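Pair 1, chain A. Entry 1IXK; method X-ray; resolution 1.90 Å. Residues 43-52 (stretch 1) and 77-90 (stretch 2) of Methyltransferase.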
# COMPACT_ATOMS: atom_id res chain seq x y z
N LEU A 43 -5.71 -2.95 -14.54
CA LEU A 43 -6.56 -3.04 -13.36
C LEU A 43 -7.80 -2.18 -13.59
O LEU A 43 -7.78 -1.25 -14.40
CB LEU A 43 -5.82 -2.52 -12.13
CG LEU A 43 -4.56 -3.28 -11.70
CD1 LEU A 43 -3.91 -2.56 -10.53
CD2 LEU A 43 -4.93 -4.71 -11.31
N PRO A 44 -8.90 -2.49 -12.89
CA PRO A 44 -10.13 -1.71 -13.03
C PRO A 44 -9.86 -0.34 -12.43
O PRO A 44 -8.88 -0.17 -11.71
CB PRO A 44 -11.14 -2.50 -12.20
CG PRO A 44 -10.58 -3.90 -12.19
CD PRO A 44 -9.12 -3.66 -12.02
N ARG A 45 -10.70 0.64 -12.73
CA ARG A 45 -10.52 1.97 -12.16
C ARG A 45 -11.34 1.98 -10.87
O ARG A 45 -12.54 1.69 -10.88
CB ARG A 45 -11.03 3.04 -13.13
CG ARG A 45 -10.86 4.46 -12.62
CD ARG A 45 -11.11 5.51 -13.71
NE ARG A 45 -10.04 5.54 -14.71
CZ ARG A 45 -9.98 4.73 -15.77
NH1 ARG A 45 -10.92 3.82 -15.98
NH2 ARG A 45 -8.96 4.83 -16.61
N CYS A 46 -10.69 2.30 -9.75
CA CYS A 46 -11.39 2.32 -8.46
C CYS A 46 -11.36 3.70 -7.82
O CYS A 46 -10.51 4.54 -8.15
CB CYS A 46 -10.76 1.31 -7.50
SG CYS A 46 -10.45 -0.36 -8.19
N PHE A 47 -12.29 3.95 -6.91
CA PHE A 47 -12.32 5.24 -6.24
C PHE A 47 -12.66 5.09 -4.77
O PHE A 47 -13.23 4.09 -4.34
CB PHE A 47 -13.34 6.17 -6.92
CG PHE A 47 -14.77 5.70 -6.82
CD1 PHE A 47 -15.52 5.96 -5.68
CD2 PHE A 47 -15.34 4.98 -7.86
CE1 PHE A 47 -16.83 5.49 -5.57
CE2 PHE A 47 -16.66 4.51 -7.76
CZ PHE A 47 -17.40 4.76 -6.62
N ARG A 48 -12.31 6.11 -4.00
CA ARG A 48 -12.55 6.15 -2.57
C ARG A 48 -13.45 7.34 -2.27
O ARG A 48 -13.20 8.44 -2.74
CB ARG A 48 -11.22 6.31 -1.84
CG ARG A 48 -11.32 6.51 -0.34
CD ARG A 48 -9.98 6.98 0.21
NE ARG A 48 -9.85 8.43 0.23
CZ ARG A 48 -8.74 9.09 -0.08
NH1 ARG A 48 -8.72 10.42 -0.01
NH2 ARG A 48 -7.65 8.44 -0.49
N VAL A 49 -14.50 7.11 -1.49
CA VAL A 49 -15.40 8.20 -1.13
C VAL A 49 -14.72 9.07 -0.08
O VAL A 49 -14.20 8.54 0.91
CB VAL A 49 -16.71 7.67 -0.52
CG1 VAL A 49 -17.58 8.84 -0.08
CG2 VAL A 49 -17.45 6.79 -1.53
N ASN A 50 -14.70 10.38 -0.29
CA ASN A 50 -14.10 11.28 0.68
C ASN A 50 -15.16 11.63 1.71
O ASN A 50 -15.97 12.53 1.52
CB ASN A 50 -13.58 12.55 -0.01
CG ASN A 50 -13.04 13.56 0.98
OD1 ASN A 50 -12.74 13.22 2.13
ND2 ASN A 50 -12.89 14.80 0.54
N THR A 51 -15.14 10.89 2.82
CA THR A 51 -16.11 11.09 3.88
C THR A 51 -15.95 12.40 4.62
O THR A 51 -16.74 12.73 5.51
CB THR A 51 -16.09 9.91 4.86
OG1 THR A 51 -14.77 9.77 5.42
CG2 THR A 51 -16.47 8.63 4.14
N LEU A 52 -14.92 13.17 4.27
CA LEU A 52 -14.72 14.47 4.89
C LEU A 52 -15.75 15.41 4.27
O LEU A 52 -16.09 16.44 4.86
CB LEU A 52 -13.32 15.02 4.61
CG LEU A 52 -12.14 14.48 5.43
CD1 LEU A 52 -10.87 15.17 4.99
CD2 LEU A 52 -12.39 14.72 6.92
N LYS A 77 -14.24 0.15 3.42
CA LYS A 77 -15.66 0.49 3.31
C LYS A 77 -15.95 1.66 2.37
O LYS A 77 -17.04 1.75 1.79
CB LYS A 77 -16.24 0.78 4.69
CG LYS A 77 -15.57 1.93 5.41
CD LYS A 77 -16.32 2.30 6.70
CE LYS A 77 -16.39 1.11 7.65
NZ LYS A 77 -15.04 0.63 8.03
N GLU A 78 -14.98 2.56 2.22
CA GLU A 78 -15.14 3.73 1.36
C GLU A 78 -14.68 3.49 -0.09
O GLU A 78 -14.84 4.36 -0.94
CB GLU A 78 -14.33 4.92 1.91
CG GLU A 78 -14.73 5.43 3.30
CD GLU A 78 -14.21 4.58 4.44
OE1 GLU A 78 -13.27 3.77 4.23
OE2 GLU A 78 -14.73 4.73 5.57
N GLY A 79 -14.13 2.31 -0.36
CA GLY A 79 -13.63 2.02 -1.70
C GLY A 79 -14.52 1.18 -2.60
O GLY A 79 -15.16 0.23 -2.16
N PHE A 80 -14.53 1.52 -3.88
CA PHE A 80 -15.32 0.81 -4.88
C PHE A 80 -14.56 0.76 -6.19
O PHE A 80 -13.76 1.65 -6.48
CB PHE A 80 -16.65 1.56 -5.11
CG PHE A 80 -17.49 1.70 -3.88
CD1 PHE A 80 -18.46 0.76 -3.57
CD2 PHE A 80 -17.31 2.78 -3.02
CE1 PHE A 80 -19.24 0.88 -2.42
CE2 PHE A 80 -18.08 2.92 -1.87
CZ PHE A 80 -19.04 1.97 -1.57
N CYS A 81 -14.78 -0.29 -6.97
CA CYS A 81 -14.13 -0.41 -8.27
C CYS A 81 -15.23 -0.45 -9.34
O CYS A 81 -16.21 -1.19 -9.23
CB CYS A 81 -13.25 -1.66 -8.33
SG CYS A 81 -11.77 -1.58 -7.24
N LEU A 82 -15.05 0.37 -10.36
CA LEU A 82 -16.02 0.49 -11.44
C LEU A 82 -16.25 -0.75 -12.31
O LEU A 82 -15.30 -1.43 -12.71
CB LEU A 82 -15.63 1.66 -12.33
CG LEU A 82 -15.77 3.02 -11.65
CD1 LEU A 82 -14.89 4.05 -12.35
CD2 LEU A 82 -17.25 3.43 -11.68
N THR A 83 -17.52 -1.02 -12.60
CA THR A 83 -17.92 -2.13 -13.45
C THR A 83 -18.66 -1.54 -14.65
O THR A 83 -18.80 -2.19 -15.68
CB THR A 83 -18.85 -3.11 -12.71
OG1 THR A 83 -19.97 -2.40 -12.16
CG2 THR A 83 -18.09 -3.80 -11.58
N ARG A 84 -19.12 -0.30 -14.49
CA ARG A 84 -19.80 0.41 -15.57
C ARG A 84 -19.43 1.88 -15.44
O ARG A 84 -19.82 2.55 -14.48
CB ARG A 84 -21.32 0.27 -15.49
CG ARG A 84 -22.05 0.87 -16.71
CD ARG A 84 -23.55 0.61 -16.65
NE ARG A 84 -24.22 0.81 -17.94
CZ ARG A 84 -24.55 2.00 -18.45
NH1 ARG A 84 -25.15 2.06 -19.63
NH2 ARG A 84 -24.29 3.12 -17.78
N GLU A 85 -18.67 2.37 -16.40
CA GLU A 85 -18.25 3.76 -16.39
C GLU A 85 -18.79 4.39 -17.66
O GLU A 85 -18.06 4.50 -18.65
CB GLU A 85 -16.73 3.85 -16.37
CG GLU A 85 -16.19 5.18 -15.88
CD GLU A 85 -14.68 5.19 -15.82
OE1 GLU A 85 -14.07 4.11 -15.95
OE2 GLU A 85 -14.10 6.29 -15.63
N PRO A 86 -20.07 4.80 -17.65
CA PRO A 86 -20.60 5.41 -18.86
C PRO A 86 -19.57 6.36 -19.43
O PRO A 86 -19.00 6.07 -20.50
CB PRO A 86 -21.88 6.12 -18.39
CG PRO A 86 -21.66 6.32 -16.94
CD PRO A 86 -20.99 5.04 -16.53
N PHE A 87 -19.32 7.47 -18.74
CA PHE A 87 -18.31 8.43 -19.19
C PHE A 87 -17.23 8.49 -18.12
O PHE A 87 -17.41 7.94 -17.04
CB PHE A 87 -18.93 9.83 -19.42
CG PHE A 87 -19.68 10.38 -18.23
CD1 PHE A 87 -20.91 9.83 -17.85
CD2 PHE A 87 -19.18 11.45 -17.49
CE1 PHE A 87 -21.62 10.33 -16.76
CE2 PHE A 87 -19.88 11.96 -16.40
CZ PHE A 87 -21.10 11.40 -16.03
N SER A 88 -16.12 9.17 -18.42
CA SER A 88 -15.00 9.28 -17.49
C SER A 88 -15.42 9.73 -16.09
O SER A 88 -16.05 10.77 -15.93
CB SER A 88 -13.96 10.25 -18.03
OG SER A 88 -12.86 10.35 -17.15
N ILE A 89 -15.05 8.93 -15.09
CA ILE A 89 -15.39 9.23 -13.71
C ILE A 89 -14.71 10.52 -13.25
O ILE A 89 -15.20 11.20 -12.35
CB ILE A 89 -14.99 8.07 -12.77
CG1 ILE A 89 -15.45 8.36 -11.34
CG2 ILE A 89 -13.48 7.86 -12.80
CD1 ILE A 89 -16.95 8.43 -11.18
N THR A 90 -13.59 10.85 -13.88
CA THR A 90 -12.86 12.06 -13.52
C THR A 90 -13.48 13.32 -14.14
O THR A 90 -13.02 14.43 -13.90
CB THR A 90 -11.37 11.96 -13.93
OG1 THR A 90 -11.27 11.53 -15.29
CG2 THR A 90 -10.63 10.97 -13.03
O HOH W 1 -13.13 -0.38 -14.05

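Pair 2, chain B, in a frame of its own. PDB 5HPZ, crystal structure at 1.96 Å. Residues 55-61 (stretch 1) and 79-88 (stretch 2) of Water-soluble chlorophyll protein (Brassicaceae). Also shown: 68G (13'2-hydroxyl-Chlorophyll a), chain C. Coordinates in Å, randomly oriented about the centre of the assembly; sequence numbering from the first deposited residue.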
# COMPACT_ATOMS: atom_id res chain seq x y z
N GLY B 55 3.85 -0.51 21.34
CA GLY B 55 3.88 0.89 20.97
C GLY B 55 5.24 1.33 20.46
O GLY B 55 6.25 0.63 20.59
N LEU B 56 5.24 2.47 19.82
CA LEU B 56 6.50 3.12 19.48
C LEU B 56 6.82 4.06 20.60
O LEU B 56 5.96 4.85 21.03
CB LEU B 56 6.39 3.90 18.17
CG LEU B 56 7.67 4.53 17.61
CD1 LEU B 56 8.60 3.43 17.11
CD2 LEU B 56 7.31 5.48 16.47
N PRO B 57 8.07 4.02 21.10
CA PRO B 57 8.33 4.86 22.22
C PRO B 57 8.19 6.32 21.89
O PRO B 57 8.33 6.76 20.74
CB PRO B 57 9.83 4.57 22.56
CG PRO B 57 10.23 3.38 21.78
CD PRO B 57 9.32 3.41 20.57
N VAL B 58 7.87 7.05 22.94
CA VAL B 58 7.86 8.51 22.95
C VAL B 58 8.73 9.00 24.13
O VAL B 58 9.14 8.21 25.01
CB VAL B 58 6.46 9.07 23.19
CG1 VAL B 58 5.48 8.60 22.11
CG2 VAL B 58 5.95 8.67 24.57
N SER B 59 8.99 10.30 24.15
CA SER B 59 9.55 10.95 25.31
C SER B 59 8.89 12.28 25.46
O SER B 59 8.41 12.85 24.48
CB SER B 59 11.07 11.09 25.18
OG SER B 59 11.38 11.84 24.02
N PHE B 60 8.86 12.77 26.70
CA PHE B 60 8.19 14.02 27.04
C PHE B 60 9.24 15.11 27.39
O PHE B 60 10.24 14.84 28.10
CB PHE B 60 7.34 13.77 28.27
CG PHE B 60 6.50 12.52 28.18
CD1 PHE B 60 5.39 12.48 27.36
CD2 PHE B 60 6.86 11.38 28.85
CE1 PHE B 60 4.62 11.32 27.27
CE2 PHE B 60 6.08 10.24 28.78
CZ PHE B 60 4.95 10.22 27.98
N GLY B 61 9.00 16.31 26.91
CA GLY B 61 9.87 17.46 27.25
C GLY B 61 9.00 18.67 27.55
O GLY B 61 7.99 18.89 26.89
N ASN B 79 5.68 18.85 25.21
CA ASN B 79 5.59 18.22 23.88
C ASN B 79 5.74 16.74 24.08
O ASN B 79 6.40 16.27 25.03
CB ASN B 79 6.67 18.73 22.91
CG ASN B 79 6.62 20.24 22.67
OD1 ASN B 79 7.67 20.88 22.62
ND2 ASN B 79 5.43 20.81 22.51
N ILE B 80 5.10 15.98 23.18
CA ILE B 80 5.24 14.52 23.15
C ILE B 80 5.82 14.16 21.80
O ILE B 80 5.32 14.57 20.76
CB ILE B 80 3.88 13.84 23.32
CG1 ILE B 80 3.22 14.29 24.63
CG2 ILE B 80 4.01 12.34 23.25
CD1 ILE B 80 1.78 13.84 24.78
N GLU B 81 6.90 13.39 21.81
CA GLU B 81 7.54 13.07 20.55
C GLU B 81 7.84 11.62 20.42
O GLU B 81 8.34 10.91 21.35
CB GLU B 81 8.78 13.95 20.26
CG GLU B 81 9.82 14.17 21.35
CD GLU B 81 11.14 14.69 20.76
OE1 GLU B 81 11.13 15.35 19.69
OE2 GLU B 81 12.21 14.40 21.35
N PHE B 82 7.54 11.15 19.25
CA PHE B 82 7.91 9.81 18.93
C PHE B 82 9.44 9.74 18.81
O PHE B 82 10.06 10.65 18.30
CB PHE B 82 7.20 9.39 17.65
CG PHE B 82 5.79 8.82 17.90
CD1 PHE B 82 5.60 7.71 18.74
CD2 PHE B 82 4.69 9.37 17.28
CE1 PHE B 82 4.32 7.18 18.97
CE2 PHE B 82 3.42 8.83 17.47
CZ PHE B 82 3.24 7.73 18.31
N ARG B 83 9.99 8.63 19.32
CA ARG B 83 11.42 8.34 19.25
C ARG B 83 11.71 7.11 18.41
O ARG B 83 11.45 5.97 18.83
CB ARG B 83 11.99 8.18 20.67
CG ARG B 83 11.99 9.48 21.53
CD ARG B 83 12.44 10.76 20.82
N SER B 84 12.24 7.35 17.21
CA SER B 84 12.62 6.29 16.28
C SER B 84 13.86 6.68 15.42
O SER B 84 13.81 7.68 14.76
CB SER B 84 11.44 6.05 15.33
OG SER B 84 11.66 4.87 14.57
N GLU B 85 14.92 5.86 15.43
CA GLU B 85 16.01 5.95 14.47
C GLU B 85 15.40 6.02 13.07
O GLU B 85 15.70 6.93 12.31
CB GLU B 85 16.96 4.73 14.58
N ILE B 86 14.51 5.09 12.74
CA ILE B 86 13.97 5.07 11.38
C ILE B 86 12.61 5.76 11.22
O ILE B 86 11.70 5.62 12.03
CB ILE B 86 13.97 3.67 10.78
CG1 ILE B 86 12.77 2.91 11.21
CG2 ILE B 86 15.25 2.89 11.10
CD1 ILE B 86 12.51 1.78 10.26
N TRP B 87 12.51 6.52 10.14
CA TRP B 87 11.38 7.29 9.85
C TRP B 87 11.25 7.49 8.35
O TRP B 87 11.59 8.54 7.81
CB TRP B 87 11.49 8.60 10.59
CG TRP B 87 10.17 9.25 10.73
CD1 TRP B 87 9.63 10.22 9.92
CD2 TRP B 87 9.22 9.01 11.76
NE1 TRP B 87 8.39 10.58 10.39
CE2 TRP B 87 8.11 9.84 11.51
CE3 TRP B 87 9.19 8.14 12.87
CZ2 TRP B 87 6.99 9.84 12.33
CZ3 TRP B 87 8.05 8.14 13.70
CH2 TRP B 87 6.98 8.96 13.41
N PRO B 88 10.63 6.52 7.66
CA PRO B 88 10.88 6.54 6.22
C PRO B 88 9.87 7.32 5.39
O PRO B 88 9.96 7.29 4.16
CB PRO B 88 10.79 5.05 5.84
CG PRO B 88 9.93 4.43 6.92
CD PRO B 88 10.20 5.22 8.16
C1 68G C . -2.49 -4.14 12.78
C2 68G C . -1.67 -5.07 11.87
C3 68G C . -2.25 -5.40 10.57
C4 68G C . -3.61 -4.83 10.33
C5 68G C . -1.62 -6.37 9.56
C6 68G C . -0.49 -5.76 8.80
C7 68G C . -0.86 -4.51 8.07
C8 68G C . 0.24 -4.34 7.03
C9 68G C . 1.62 -4.00 7.64
C10 68G C . -0.15 -3.18 6.15
C11 68G C . -0.58 -3.77 4.87
C12 68G C . -0.76 -2.53 4.01
C13 68G C . -2.11 -2.70 3.32
C14 68G C . -2.17 -4.03 2.52
C15 68G C . -2.31 -1.47 2.42
C16 68G C . -3.79 -1.24 2.13
C17 68G C . -3.76 0.02 1.28
C18 68G C . -5.18 0.28 0.90
C19 68G C . -5.35 1.75 0.64
C20 68G C . -5.43 -0.46 -0.42
O2A 68G C . -2.78 -2.83 12.18
CGA 68G C . -2.92 -1.98 13.24
O1A 68G C . -2.99 -2.32 14.43
CBA 68G C . -2.89 -0.54 12.86
CAA 68G C . -1.42 -0.06 13.08
C2A 68G C . -0.40 -0.63 12.04
C3A 68G C . -0.69 -0.02 10.73
CMA 68G C . -0.46 -1.12 9.73
C4A 68G C . 0.31 1.01 10.49
CHB 68G C . 0.40 1.82 9.43
NA 68G C . 1.18 0.92 11.47
C1A 68G C . 0.88 -0.06 12.34
CHA 68G C . 1.69 -0.37 13.36
CBD 68G C . 1.64 -1.45 14.31
CGD 68G C . 1.59 -2.75 13.66
O1D 68G C . 0.77 -3.63 14.00
O2D 68G C . 2.46 -2.97 12.65
CED 68G C . 2.32 -4.25 12.07
O 68G C . 0.52 -1.46 15.11
CAD 68G C . 2.83 -1.30 15.11
OBD 68G C . 3.09 -2.03 16.11
C3D 68G C . 3.55 -0.24 14.63
C2D 68G C . 4.64 0.57 14.69
CMD 68G C . 5.66 0.44 15.60
C4D 68G C . 2.85 0.26 13.61
ND 68G C . 3.46 1.29 13.04
C1D 68G C . 4.60 1.50 13.72
CHD 68G C . 5.52 2.50 13.41
C4C 68G C . 5.56 3.39 12.40
NC 68G C . 4.54 3.53 11.50
MG 68G C . 2.85 2.38 11.46
C3C 68G C . 6.49 4.34 12.06
CAC 68G C . 7.81 4.61 12.74
CBC 68G C . 8.78 3.54 12.13
C2C 68G C . 6.04 5.00 10.97
CMC 68G C . 6.72 6.00 10.36
C1C 68G C . 4.83 4.50 10.61
CHC 68G C . 4.01 4.82 9.60
C4B 68G C . 2.97 4.14 9.07
NB 68G C . 2.24 3.26 9.77
C1B 68G C . 1.28 2.75 8.99
C2B 68G C . 1.42 3.32 7.77
CMB 68G C . 0.64 3.06 6.69
C3B 68G C . 2.42 4.22 7.84
CAB 68G C . 2.99 5.02 6.92
CBB 68G C . 2.36 5.57 5.66

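The sharpest difference between the two pairs lies at one matched non-hydrogen-bonded position. In pair 1 a covalent bond closes it: Cys A46 SG and Cys A81 SG form a disulfide 2.0 Å long with a chi3 of 93°, and the two CA atoms stand only 3.9 Å apart. In pair 2 the same positions hold Val B58 and Phe B82, whose CA atoms are 4.2 Å apart and whose side chains diverge. Contact is nevertheless kept, because the end of the Phe B82 side chain comes nearer the other stretch, bringing Phe B82 CD1 to 3.5 Å from Val B58 CG1 and to 3.6 Å from Leu B56 CD2.

The framework beneath these solutions is common. Each pair joins two antiparallel strands, with N-to-C directions at 150° in pair 1 and 154° in pair 2, and the central residues superpose with an RMSD of 1.0 Å. The hydrogen bonds follow the same register. Leu A82 N donates to Arg A45 O at 2.9 Å, as Arg B83 N donates to Pro B57 O at 2.9 Å. Two residues along, Phe A47 and Phe A80 exchange two backbone bonds, and their counterparts Ser B59 and Glu B81 do likewise. Such bonds use main-chain atoms alone, so the ladder tolerates very different side chains.

At this hydrogen-bonded pair, pair 1 packs aromatics. The phenylalanine planes lie at 28° but are slid apart, so the rings barely overlap; instead, Phe A80 CB sits over the face of the Phe A47 ring, 3.6 Å from Phe A47 CZ. Pair 2 places polar side chains here, a small serine and a longer glutamate: Ser B59 OG lies 3.8 Å from Glu B81 OE2, and 3.5 Å from Arg B83 CG.

The next matched pair reverses the balance of bulk. Gly A79 faces Arg A48, the end of whose side chain leads away and is hydrogen-bonded elsewhere in the structure. In pair 2, Ile B80 occupies the glycine position and packs its CG1 atom 3.9 Å from CD1 of Phe B60, at the ring edge.

The flanks differ too. Arg A45 reaches past the strand, its NH1 forming a salt bridge with Glu A85 OE1 at 3.2 Å, although the hydrogen bond within it is weak. Its match, Pro B57, has no such reach. Leu B56, which matches Pro A44, extends the apolar contact, with CD2 3.9 Å from both Trp B87 CZ3 and CAC of the bound chlorophyll derivative. A shared backbone ladder thus sets a similar framework, while covalent, aromatic, polar or aliphatic contacts fill it.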